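Local coordinates for protein B-cell differentiation antigen CD72 (Mus musculus, PDB 5B1R) that acts as a B-cell co-receptor that recognises the Sm/ribonucleoprotein self-antigen and dampens B-cell receptor signalling, here represented by its extracellular C-type lectin-like domain, at residues Q84-Q96 with T101-C113. The protein carries 2 engineered substitutions. Numbering follows the deposited sequence.
Unlike the reference sequence in segment 84-96: Tyr87 (reference His), Asp89 (reference Val), Lys90 (reference Arg), Lys93 (reference Thr). Engineered in segment 101-113: Ser111 (natural residue Cys). Unlike the reference sequence in segment 101-113: Phe102 (reference Ile), Glu104 (reference Lys).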
ATOM      1  N   GLN A  84      18.716  -4.022  -8.406  1.00 51.56           N
ATOM      2  CA  GLN A  84      17.339  -3.548  -8.322  1.00 50.89           C
ATOM      3  C   GLN A  84      16.592  -3.749  -9.640  1.00 40.21           C
ATOM      4  O   GLN A  84      17.177  -4.159 -10.644  1.00 39.74           O
ATOM      5  CB  GLN A  84      17.299  -2.073  -7.911  1.00 59.71           C
ATOM      6  CG  GLN A  84      17.961  -1.133  -8.904  1.00 66.98           C
ATOM      7  CD  GLN A  84      17.974   0.307  -8.424  1.00 73.23           C
ATOM      8  OE1 GLN A  84      17.861   0.577  -7.227  1.00 75.31           O
ATOM      9  NE2 GLN A  84      18.112   1.243  -9.360  1.00 75.22           N
ATOM     10  N   SER A  85      15.298  -3.446  -9.628  1.00 29.36           N
ATOM     11  CA  SER A  85      14.437  -3.713 -10.773  1.00 23.28           C
ATOM     12  C   SER A  85      13.791  -2.441 -11.286  1.00 21.71           C
ATOM     13  O   SER A  85      13.552  -1.503 -10.532  1.00 24.81           O
ATOM     14  CB  SER A  85      13.351  -4.706 -10.376  1.00 20.61           C
ATOM     15  OG  SER A  85      12.350  -4.810 -11.368  1.00 17.98           O
ATOM     16  N   ARG A  86      13.486  -2.399 -12.575  1.00 20.38           N
ATOM     17  CA  ARG A  86      12.783  -1.232 -13.068  1.00 21.12           C
ATOM     18  C   ARG A  86      11.275  -1.351 -12.907  1.00 18.43           C
ATOM     19  O   ARG A  86      10.552  -0.406 -13.247  1.00 18.39           O
ATOM     20  CB  ARG A  86      13.145  -0.933 -14.500  1.00 22.76           C
ATOM     21  CG  ARG A  86      12.714  -2.011 -15.448  1.00 21.04           C
ATOM     22  CD  ARG A  86      13.573  -1.902 -16.712  1.00 21.63           C
ATOM     23  NE  ARG A  86      13.633  -0.503 -17.124  1.00 22.23           N
ATOM     24  CZ  ARG A  86      12.693   0.111 -17.839  1.00 21.52           C
ATOM     25  NH1 ARG A  86      11.624  -0.557 -18.264  1.00 21.22           N
ATOM     26  NH2 ARG A  86      12.829   1.402 -18.135  1.00 29.83           N
ATOM     27  N   TYR A  87      10.800  -2.484 -12.373  1.00 14.01           N
ATOM     28  CA  TYR A  87       9.377  -2.618 -12.095  1.00 12.21           C
ATOM     29  C   TYR A  87       9.135  -2.500 -10.617  1.00 11.50           C
ATOM     30  O   TYR A  87       9.905  -3.002  -9.790  1.00 12.53           O
ATOM     31  CB  TYR A  87       8.807  -3.952 -12.563  1.00 12.73           C
ATOM     32  CG  TYR A  87       9.178  -4.299 -13.959  1.00 13.14           C
ATOM     33  CD1 TYR A  87       8.686  -3.565 -15.026  1.00 14.36           C
ATOM     34  CD2 TYR A  87      10.025  -5.367 -14.220  1.00 14.81           C
ATOM     35  CE1 TYR A  87       9.034  -3.885 -16.325  1.00 14.11           C
ATOM     36  CE2 TYR A  87      10.374  -5.704 -15.524  1.00 14.74           C
ATOM     37  CZ  TYR A  87       9.869  -4.957 -16.568  1.00 13.55           C
ATOM     38  OH  TYR A  87      10.210  -5.254 -17.864  1.00 13.96           O
ATOM     39  N   CYS A  88       8.021  -1.861 -10.309  1.00 11.22           N
ATOM     40  CA  CYS A  88       7.556  -1.678  -8.951  1.00 10.63           C
ATOM     41  C   CYS A  88       6.169  -2.298  -8.822  1.00 11.55           C
ATOM     42  O   CYS A  88       5.602  -2.747  -9.824  1.00 11.69           O
ATOM     43  CB  CYS A  88       7.528  -0.187  -8.597  1.00 12.70           C
ATOM     44  SG  CYS A  88       9.179   0.549  -8.403  1.00 13.63           S
ATOM     45  N   ASP A  89       5.641  -2.331  -7.600  1.00 10.19           N
ATOM     46  CA  ASP A  89       4.430  -3.103  -7.315  1.00 10.27           C
ATOM     47  C   ASP A  89       3.273  -2.176  -6.994  1.00  9.84           C
ATOM     48  O   ASP A  89       3.401  -1.286  -6.141  1.00 10.31           O
ATOM     49  CB  ASP A  89       4.624  -4.027  -6.106  1.00  9.97           C
ATOM     50  CG  ASP A  89       5.645  -5.129  -6.331  1.00  9.93           C
ATOM     51  OD1 ASP A  89       6.357  -5.113  -7.343  1.00 12.50           O
ATOM     52  OD2 ASP A  89       5.744  -6.013  -5.447  1.00  9.58           O
ATOM     53  N   LYS A  90       2.133  -2.411  -7.643  1.00  9.74           N
ATOM     54  CA  LYS A  90       0.925  -1.668  -7.326  1.00  9.96           C
ATOM     55  C   LYS A  90      -0.213  -2.657  -7.209  1.00 10.05           C
ATOM     56  O   LYS A  90      -0.167  -3.725  -7.803  1.00 12.47           O
ATOM     57  CB  LYS A  90       0.633  -0.614  -8.395  1.00 11.10           C
ATOM     58  CG  LYS A  90       0.175  -1.204  -9.724  1.00 11.58           C
ATOM     59  CD  LYS A  90       0.139  -0.173 -10.850  1.00 14.31           C
ATOM     60  CE  LYS A  90      -0.646  -0.690 -12.044  1.00 15.56           C
ATOM     61  NZ  LYS A  90      -0.048  -1.928 -12.587  1.00 17.83           N
ATOM     62  N   ILE A  91      -1.240  -2.308  -6.447  1.00  9.78           N
ATOM     63  CA  ILE A  91      -2.427  -3.149  -6.397  1.00 10.66           C
ATOM     64  C   ILE A  91      -3.469  -2.614  -7.385  1.00 10.85           C
ATOM     65  O   ILE A  91      -3.662  -1.409  -7.535  1.00 11.32           O
ATOM     66  CB  ILE A  91      -2.996  -3.312  -4.967  1.00 10.19           C
ATOM     67  CG1 ILE A  91      -3.353  -1.959  -4.335  1.00 10.47           C
ATOM     68  CG2 ILE A  91      -1.994  -4.085  -4.118  1.00 11.67           C
ATOM     69  CD1 ILE A  91      -4.092  -2.092  -2.997  1.00 11.70           C
ATOM     70  N   LYS A  92      -4.136  -3.545  -8.043  1.00 11.19           N
ATOM     71  CA  LYS A  92      -5.112  -3.222  -9.076  1.00 12.98           C
ATOM     72  C   LYS A  92      -6.266  -4.194  -8.952  1.00 12.62           C
ATOM     73  O   LYS A  92      -6.064  -5.373  -8.636  1.00 13.88           O
ATOM     74  CB  LYS A  92      -4.460  -3.327 -10.450  1.00 15.75           C
ATOM     75  CG  LYS A  92      -5.406  -3.026 -11.596  1.00 18.26           C
ATOM     76  CD  LYS A  92      -4.630  -2.855 -12.891  1.00 22.55           C
ATOM     77  CE  LYS A  92      -5.525  -2.416 -14.053  1.00 28.57           C
ATOM     78  NZ  LYS A  92      -4.699  -1.948 -15.194  1.00 36.89           N
ATOM     79  N   LYS A  93      -7.482  -3.708  -9.180  1.00 13.99           N
ATOM     80  CA  LYS A  93      -8.647  -4.554  -8.972  1.00 15.81           C
ATOM     81  C   LYS A  93      -9.064  -5.257 -10.238  1.00 18.79           C
ATOM     82  O   LYS A  93      -9.298  -4.622 -11.264  1.00 21.25           O
ATOM     83  CB  LYS A  93      -9.838  -3.774  -8.406  1.00 17.23           C
ATOM     84  CG  LYS A  93     -10.892  -4.711  -7.820  1.00 21.96           C
ATOM     85  CD  LYS A  93     -11.984  -4.000  -7.059  1.00 27.98           C
ATOM     86  CE  LYS A  93     -12.841  -5.030  -6.337  1.00 29.87           C
ATOM     87  NZ  LYS A  93     -14.136  -4.465  -5.865  1.00 32.91           N
ATOM     88  N   TYR A  94      -9.141  -6.580 -10.153  1.00 20.89           N
ATOM     89  CA  TYR A  94      -9.651  -7.393 -11.246  1.00 26.36           C
ATOM     90  C   TYR A  94     -10.953  -8.038 -10.825  1.00 32.60           C
ATOM     91  O   TYR A  94     -10.965  -8.924  -9.973  1.00 34.46           O
ATOM     92  CB  TYR A  94      -8.637  -8.465 -11.623  1.00 27.85           C
ATOM     93  CG  TYR A  94      -7.387  -7.896 -12.233  1.00 29.98           C
ATOM     94  CD1 TYR A  94      -6.317  -7.508 -11.434  1.00 28.10           C
ATOM     95  CD2 TYR A  94      -7.279  -7.727 -13.607  1.00 33.67           C
ATOM     96  CE1 TYR A  94      -5.172  -6.982 -11.992  1.00 31.20           C
ATOM     97  CE2 TYR A  94      -6.140  -7.202 -14.171  1.00 35.04           C
ATOM     98  CZ  TYR A  94      -5.088  -6.832 -13.361  1.00 36.41           C
ATOM     99  OH  TYR A  94      -3.947  -6.310 -13.923  1.00 40.66           O
ATOM    100  N   TYR A  95     -12.047  -7.585 -11.430  1.00 37.78           N
ATOM    101  CA  TYR A  95     -13.374  -8.072 -11.084  1.00 43.73           C
ATOM    102  C   TYR A  95     -13.606  -7.937  -9.582  1.00 43.36           C
ATOM    103  O   TYR A  95     -13.790  -6.829  -9.080  1.00 43.90           O
ATOM    104  CB  TYR A  95     -13.553  -9.511 -11.572  1.00 51.57           C
ATOM    105  CG  TYR A  95     -13.039  -9.696 -12.981  1.00 60.52           C
ATOM    106  CD1 TYR A  95     -13.768  -9.235 -14.071  1.00 64.77           C
ATOM    107  CD2 TYR A  95     -11.812 -10.304 -13.224  1.00 64.80           C
ATOM    108  CE1 TYR A  95     -13.298  -9.388 -15.363  1.00 67.78           C
ATOM    109  CE2 TYR A  95     -11.333 -10.461 -14.513  1.00 67.86           C
ATOM    110  CZ  TYR A  95     -12.081 -10.003 -15.579  1.00 69.83           C
ATOM    111  OH  TYR A  95     -11.611 -10.157 -16.864  1.00 72.13           O
ATOM    112  N   GLN A  96     -13.561  -9.050  -8.859  1.00 42.68           N
ATOM    113  CA  GLN A  96     -13.840  -9.010  -7.426  1.00 42.61           C
ATOM    114  C   GLN A  96     -12.601  -8.973  -6.526  1.00 36.60           C
ATOM    115  O   GLN A  96     -12.727  -8.802  -5.316  1.00 38.50           O
ATOM    116  CB  GLN A  96     -14.752 -10.172  -7.019  1.00 47.92           C
ATOM    117  CG  GLN A  96     -16.088 -10.230  -7.763  1.00 52.73           C
ATOM    118  CD  GLN A  96     -17.095  -9.192  -7.286  1.00 56.88           C
ATOM    119  OE1 GLN A  96     -16.731  -8.135  -6.769  1.00 58.14           O
ATOM    120  NE2 GLN A  96     -18.378  -9.497  -7.459  1.00 58.52           N
ATOM    121  N   THR A 101       0.292  -6.236  -8.962  1.00 11.28           N
ATOM    122  CA  THR A 101       0.661  -6.132 -10.356  1.00 11.84           C
ATOM    123  C   THR A 101       1.954  -5.331 -10.475  1.00 11.73           C
ATOM    124  O   THR A 101       2.336  -4.572  -9.584  1.00 14.74           O
ATOM    125  CB  THR A 101      -0.426  -5.461 -11.178  1.00 13.56           C
ATOM    126  OG1 THR A 101      -0.529  -4.096 -10.798  1.00 14.53           O
ATOM    127  CG2 THR A 101      -1.769  -6.135 -10.964  1.00 16.26           C
ATOM    128  N   PHE A 102       2.646  -5.517 -11.581  1.00 13.10           N
ATOM    129  CA  PHE A 102       3.913  -4.839 -11.811  1.00 14.05           C
ATOM    130  C   PHE A 102       3.777  -3.731 -12.840  1.00 13.99           C
ATOM    131  O   PHE A 102       3.051  -3.884 -13.817  1.00 17.40           O
ATOM    132  CB  PHE A 102       4.950  -5.859 -12.265  1.00 15.04           C
ATOM    133  CG  PHE A 102       5.115  -7.004 -11.300  1.00 14.35           C
ATOM    134  CD1 PHE A 102       5.486  -6.767  -9.986  1.00 14.43           C
ATOM    135  CD2 PHE A 102       4.921  -8.320 -11.717  1.00 16.01           C
ATOM    136  CE1 PHE A 102       5.650  -7.813  -9.097  1.00 16.97           C
ATOM    137  CE2 PHE A 102       5.091  -9.382 -10.837  1.00 16.84           C
ATOM    138  CZ  PHE A 102       5.455  -9.124  -9.523  1.00 17.94           C
ATOM    139  N   SER A 103       4.491  -2.628 -12.618  1.00 14.22           N
ATOM    140  CA  SER A 103       4.507  -1.490 -13.537  1.00 14.96           C
ATOM    141  C   SER A 103       5.876  -0.858 -13.501  1.00 13.78           C
ATOM    142  O   SER A 103       6.562  -0.921 -12.491  1.00 13.99           O
ATOM    143  CB  SER A 103       3.497  -0.399 -13.137  1.00 17.84           C
ATOM    144  OG  SER A 103       2.188  -0.735 -13.537  1.00 19.34           O
ATOM    145  N   GLU A 104       6.265  -0.193 -14.581  1.00 14.34           N
ATOM    146  CA  GLU A 104       7.440   0.654 -14.484  1.00 15.06           C
ATOM    147  C   GLU A 104       7.241   1.673 -13.382  1.00 13.78           C
ATOM    148  O   GLU A 104       6.158   2.261 -13.223  1.00 13.96           O
ATOM    149  CB  GLU A 104       7.702   1.373 -15.783  1.00 17.25           C
ATOM    150  CG  GLU A 104       8.157   0.423 -16.865  1.00 17.52           C
ATOM    151  CD  GLU A 104       8.268   1.109 -18.178  1.00 19.26           C
ATOM    152  OE1 GLU A 104       7.240   1.677 -18.605  1.00 23.80           O
ATOM    153  OE2 GLU A 104       9.366   1.085 -18.778  1.00 20.61           O
ATOM    154  N   CYS A 105       8.298   1.860 -12.611  1.00 15.68           N
ATOM    155  CA  CYS A 105       8.252   2.675 -11.421  1.00 14.58           C
ATOM    156  C   CYS A 105       7.884   4.143 -11.685  1.00 13.93           C
ATOM    157  O   CYS A 105       7.379   4.815 -10.795  1.00 14.30           O
ATOM    158  CB  CYS A 105       9.579   2.562 -10.664  1.00 14.53           C
ATOM    159  SG  CYS A 105      10.035   0.845 -10.218  1.00 14.44           S
ATOM    160  N   ALA A 106       8.111   4.630 -12.902  1.00 15.54           N
ATOM    161  CA  ALA A 106       7.826   6.024 -13.234  1.00 15.56           C
ATOM    162  C   ALA A 106       6.338   6.314 -13.420  1.00 15.06           C
ATOM    163  O   ALA A 106       5.945   7.482 -13.465  1.00 17.25           O
ATOM    164  CB  ALA A 106       8.605   6.444 -14.488  1.00 17.85           C
ATOM    165  N   GLU A 107       5.502   5.283 -13.522  1.00 14.32           N
ATOM    166  CA  GLU A 107       4.070   5.516 -13.745  1.00 13.83           C
ATOM    167  C   GLU A 107       3.437   6.293 -12.597  1.00 12.93           C
ATOM    168  O   GLU A 107       3.813   6.121 -11.442  1.00 13.02           O
ATOM    169  CB  GLU A 107       3.282   4.211 -13.899  1.00 15.01           C
ATOM    170  CG  GLU A 107       3.584   3.363 -15.108  1.00 17.88           C
ATOM    171  CD  GLU A 107       2.564   2.235 -15.300  1.00 22.97           C
ATOM    172  OE1 GLU A 107       1.671   2.028 -14.431  1.00 24.25           O
ATOM    173  OE2 GLU A 107       2.654   1.548 -16.332  1.00 26.94           O
ATOM    174  N   LEU A 108       2.451   7.116 -12.926  1.00 13.09           N
ATOM    175  CA  LEU A 108       1.770   7.952 -11.933  1.00 13.03           C
ATOM    176  C   LEU A 108       0.524   7.268 -11.367  1.00 12.82           C
ATOM    177  O   LEU A 108      -0.403   6.954 -12.111  1.00 15.22           O
ATOM    178  CB  LEU A 108       1.385   9.289 -12.574  1.00 13.54           C
ATOM    179  CG  LEU A 108       2.534  10.076 -13.207  1.00 13.78           C
ATOM    180  CD1 LEU A 108       2.011  11.345 -13.876  1.00 16.20           C
ATOM    181  CD2 LEU A 108       3.563  10.399 -12.141  1.00 16.12           C
ATOM    182  N   HIS A 109       0.503   7.062 -10.053  1.00 11.42           N
ATOM    183  CA  HIS A 109      -0.608   6.411  -9.367  1.00 10.71           C
ATOM    184  C   HIS A 109      -0.749   7.014  -7.990  1.00 10.68           C
ATOM    185  O   HIS A 109       0.214   7.545  -7.428  1.00 11.30           O
ATOM    186  CB  HIS A 109      -0.348   4.911  -9.216  1.00 11.23           C
ATOM    187  CG  HIS A 109      -0.312   4.186 -10.519  1.00 11.42           C
ATOM    188  ND1 HIS A 109      -1.444   3.955 -11.272  1.00 13.61           N
ATOM    189  CD2 HIS A 109       0.724   3.661 -11.212  1.00 12.99           C
ATOM    190  CE1 HIS A 109      -1.102   3.321 -12.380  1.00 13.89           C
ATOM    191  NE2 HIS A 109       0.207   3.124 -12.366  1.00 13.54           N
ATOM    192  N   PRO A 110      -1.945   6.892  -7.407  1.00 10.55           N
ATOM    193  CA  PRO A 110      -2.058   7.140  -5.964  1.00 10.23           C
ATOM    194  C   PRO A 110      -1.271   6.059  -5.213  1.00  9.33           C
ATOM    195  O   PRO A 110      -0.736   5.120  -5.825  1.00  9.59           O
ATOM    196  CB  PRO A 110      -3.565   7.002  -5.713  1.00 11.52           C
ATOM    197  CG  PRO A 110      -4.023   6.033  -6.786  1.00 12.09           C
ATOM    198  CD  PRO A 110      -3.199   6.387  -8.003  1.00 11.64           C
ATOM    199  N   SER A 111      -1.216   6.172  -3.891  1.00  9.62           N
ATOM    200  CA  SER A 111      -0.397   5.254  -3.112  1.00  9.34           C
ATOM    201  C   SER A 111      -1.011   5.050  -1.734  1.00  8.87           C
ATOM    202  O   SER A 111      -1.950   5.767  -1.345  1.00  9.59           O
ATOM    203  CB  SER A 111       1.025   5.813  -2.986  1.00  9.58           C
ATOM    204  OG  SER A 111       1.031   7.085  -2.352  1.00 10.44           O
ATOM    205  N   ILE A 112      -0.474   4.079  -1.003  1.00  8.32           N
ATOM    206  CA  ILE A 112      -0.927   3.829   0.363  1.00  8.70           C
ATOM    207  C   ILE A 112       0.306   3.813   1.245  1.00  8.25           C
ATOM    208  O   ILE A 112       1.265   3.083   0.954  1.00  8.98           O
ATOM    209  CB  ILE A 112      -1.672   2.490   0.501  1.00  8.75           C
ATOM    210  CG1 ILE A 112      -2.778   2.382  -0.559  1.00  9.48           C
ATOM    211  CG2 ILE A 112      -2.216   2.336   1.922  1.00  9.52           C
ATOM    212  CD1 ILE A 112      -3.342   0.993  -0.748  1.00 10.16           C
ATOM    213  N   CYS A 113       0.309   4.643   2.285  1.00  8.96           N
ATOM    214  CA  CYS A 113       1.362   4.636   3.292  1.00  9.31           C
ATOM    215  C   CYS A 113       0.879   3.907   4.539  1.00  9.23           C
ATOM    216  O   CYS A 113      -0.327   3.777   4.771  1.00  9.76           O
ATOM    217  CB  CYS A 113       1.739   6.060   3.693  1.00 10.84           C
ATOM    218  SG  CYS A 113       2.211   7.196   2.375  1.00 11.51           S
TER
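Lys90 reaches across the hairpin to the hydroxyls of Ser103 and Thr101. Its NZ donates to both Ser103 OG (2.7 Å) and Thr101 OG1 (2.9 Å); the chain runs nearly straight until a bend at the last torsion (chi4 -60°) turns the ammonium onto the two hydroxyls. Ser103 OG in turn donates to Glu107 OE1 from above the carboxylate plane, and His109 NE2 reaches the same oxygen at 2.8 Å, in the plane of its own ring. This buried lysine is therefore linked through Ser103 to a carboxylate whose negative charge probably favours its protonated form. The one salt bridge between the segments joins Arg86 NH1 to Glu104 OE2 at 2.8 Å; Glu104 OE2 receives it on its anti lone pair and sits 22° out of the guanidinium plane of Arg86.

Paired backbone bonds join Cys88 with Ser103 and Lys90 with Thr101, in antiparallel register. Lys90 O is gripped twice, by Thr101 N almost head-on and by Thr101 OG1 from above the carbonyl plane. From within the ladder, Cys88 is joined by a disulfide (chi3 93°) to Cys105, just past the final bridge and in the type I turn Glu104–Glu107.

Around this network, Lys90 CD lies over one face of the His109 imidazole, a CH-pi contact 3.9 Å from the ring centroid. Thr101 CG2 meets the edge of the Tyr94 ring. On the opposite face of the hairpin, Asp89 OD1 lies in plane at the Phe102 ring edge, 3.2 Å from CD1, while salt-bridged to Arg78. Ile91 CD1 touches Ile112 CD1.

The pairing forms part of the hairpin of strands 87-94 and 97-104, with strand 69-70 on the other side of 87-94; Trp70 packs against Cys88, Lys90 and Ser103. Strand 109-119 leads from the turn into the other sheet of the C-type lectin fold, where Cys113 is disulfide-bonded to Cys33 of helix 26-35.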